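Dicer Related Helicase (Caenorhabditis elegans, PDB 6M6Q) probably hydrolyses ATP and binds single- and double-stranded RNA as a helicase of the RIG-I-like receptor subfamily, of which this is the N-terminal domain. Local coordinates at residues 78-84 with 104-108. Sequence-based numbering, arbitrary orientation.
Sequences VSHDPDM and VTLRH
R107 reaches across to two aspartates at once, its guanidinium giving a different nitrogen to each. NH1 meets D83 OD2 at 2.7 Å, at the guanidinium edge, although the two planes stand nearly perpendicular (86°). NH2 donates to D81 OD2 over 3.1 Å, a bent bond (139° at the hydrogen) arriving on the syn side and tilted from both planes. The arginine chain turns at chi2 and chi3 to present both nitrogens, and Q111 gives NH2 a second acceptor. Beside this network, V104 CG1 lies 3.9 Å from M84 CE. Beyond it, V78 CB sits over one face of the H108 ring, a CH-pi contact 3.8 Å from the centroid. One step back, the D81 carboxylate is itself positioned: with CG anti to the backbone N (chi1 177°), its OD1 accepts from M84 N at 3.0 Å and, weakly, from D83 N. With an alanine here, both amides would probably lose their cap, and R107, left with D83 and Q111, would probably be less firmly fixed. The motif is an aspartate N-cap, which here also joins a salt-bridge network and so fastens the start of short helix 82-87 to the flank of long helix 94-127 in this all-helical domain.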
loop_
_atom_site.group_PDB
_atom_site.type_symbol
_atom_site.label_atom_id
_atom_site.label_comp_id
_atom_site.label_asym_id
_atom_site.label_seq_id
_atom_site.Cartn_x
_atom_site.Cartn_y
_atom_site.Cartn_z
ATOM N N VAL B 78 26.706 18.070 10.874
ATOM C CA VAL B 78 25.936 18.235 12.146
ATOM C C VAL B 78 26.543 19.391 12.980
ATOM O O VAL B 78 25.820 19.939 13.854
ATOM C CB VAL B 78 25.890 16.903 12.920
ATOM C CG1 VAL B 78 27.291 16.421 13.312
ATOM C CG2 VAL B 78 24.969 16.976 14.137
ATOM N N SER B 79 27.788 19.801 12.683
ATOM C CA SER B 79 28.467 20.962 13.331
ATOM C C SER B 79 27.794 22.271 12.919
ATOM O O SER B 79 27.954 23.240 13.648
ATOM C CB SER B 79 29.937 20.991 13.038
ATOM O OG SER B 79 30.218 20.413 11.777
ATOM N N HIS B 80 27.040 22.280 11.817
ATOM C CA HIS B 80 26.314 23.476 11.318
ATOM C C HIS B 80 24.846 23.436 11.760
ATOM O O HIS B 80 24.109 24.351 11.380
ATOM C CB HIS B 80 26.432 23.618 9.791
ATOM C CG HIS B 80 27.819 23.866 9.290
ATOM N ND1 HIS B 80 28.698 24.749 9.908
ATOM C CD2 HIS B 80 28.485 23.347 8.240
ATOM C CE1 HIS B 80 29.851 24.737 9.266
ATOM N NE2 HIS B 80 29.744 23.892 8.238
ATOM N N ASP B 81 24.439 22.462 12.571
ATOM C CA ASP B 81 23.031 22.370 13.047
ATOM C C ASP B 81 22.764 23.512 14.027
ATOM O O ASP B 81 23.550 23.743 14.935
ATOM C CB ASP B 81 22.746 21.008 13.666
ATOM C CG ASP B 81 21.349 20.894 14.237
ATOM O OD1 ASP B 81 21.184 21.227 15.409
ATOM O OD2 ASP B 81 20.433 20.556 13.470
ATOM N N PRO B 82 21.645 24.265 13.891
ATOM C CA PRO B 82 21.384 25.403 14.778
ATOM C C PRO B 82 21.321 25.032 16.274
ATOM O O PRO B 82 21.823 25.793 17.073
ATOM C CB PRO B 82 20.026 25.933 14.302
ATOM C CG PRO B 82 19.921 25.451 12.874
ATOM C CD PRO B 82 20.609 24.102 12.865
ATOM N N ASP B 83 20.712 23.891 16.616
ATOM C CA ASP B 83 20.604 23.419 18.019
ATOM C C ASP B 83 21.990 22.973 18.514
ATOM O O ASP B 83 22.347 23.380 19.619
ATOM C CB ASP B 83 19.568 22.319 18.171
ATOM C CG ASP B 83 18.165 22.796 17.885
ATOM O OD1 ASP B 83 17.669 23.616 18.659
ATOM O OD2 ASP B 83 17.579 22.331 16.887
ATOM N N MET B 84 22.771 22.246 17.698
ATOM C CA MET B 84 24.164 21.855 18.048
ATOM C C MET B 84 24.960 23.103 18.432
ATOM O O MET B 84 25.643 23.059 19.488
ATOM C CB MET B 84 24.884 21.147 16.900
ATOM C CG MET B 84 26.276 20.596 17.275
ATOM S SD MET B 84 26.229 19.495 18.734
ATOM C CE MET B 84 25.912 17.907 17.975
ATOM N N VAL B 104 21.296 15.360 19.587
ATOM C CA VAL B 104 21.256 16.207 18.359
ATOM C C VAL B 104 21.897 15.431 17.176
ATOM O O VAL B 104 21.307 15.425 16.103
ATOM C CB VAL B 104 21.912 17.572 18.626
ATOM C CG1 VAL B 104 22.134 18.382 17.359
ATOM C CG2 VAL B 104 21.087 18.364 19.611
ATOM N N THR B 105 22.992 14.708 17.399
ATOM C CA THR B 105 23.667 13.871 16.373
ATOM C C THR B 105 22.741 12.739 15.899
ATOM O O THR B 105 22.643 12.539 14.666
ATOM C CB THR B 105 25.000 13.344 16.897
ATOM O OG1 THR B 105 25.722 14.495 17.321
ATOM C CG2 THR B 105 25.800 12.601 15.850
ATOM N N LEU B 106 22.081 12.034 16.819
ATOM C CA LEU B 106 21.123 10.937 16.482
ATOM C C LEU B 106 19.929 11.511 15.719
ATOM O O LEU B 106 19.578 10.936 14.706
ATOM C CB LEU B 106 20.650 10.221 17.749
ATOM C CG LEU B 106 21.698 9.369 18.460
ATOM C CD1 LEU B 106 21.266 9.065 19.888
ATOM C CD2 LEU B 106 21.983 8.084 17.693
ATOM N N ARG B 107 19.349 12.620 16.179
ATOM C CA ARG B 107 18.197 13.289 15.507
ATOM C C ARG B 107 18.609 13.656 14.069
ATOM O O ARG B 107 17.795 13.544 13.163
ATOM C CB ARG B 107 17.780 14.530 16.311
ATOM C CG ARG B 107 16.480 15.195 15.864
ATOM C CD ARG B 107 16.666 16.469 15.034
ATOM N NE ARG B 107 16.976 17.661 15.826
ATOM C CZ ARG B 107 17.551 18.766 15.339
ATOM N NH1 ARG B 107 17.803 19.797 16.130
ATOM N NH2 ARG B 107 17.889 18.832 14.062
ATOM N N HIS B 108 19.853 14.072 13.892
ATOM C CA HIS B 108 20.382 14.593 12.618
ATOM C C HIS B 108 20.440 13.452 11.608
ATOM O O HIS B 108 20.062 13.669 10.441
ATOM C CB HIS B 108 21.737 15.253 12.853
ATOM C CG HIS B 108 22.366 15.801 11.627
ATOM N ND1 HIS B 108 23.330 15.098 10.904
ATOM C CD2 HIS B 108 22.201 16.981 11.005
ATOM C CE1 HIS B 108 23.712 15.823 9.878
ATOM N NE2 HIS B 108 23.024 16.983 9.911
#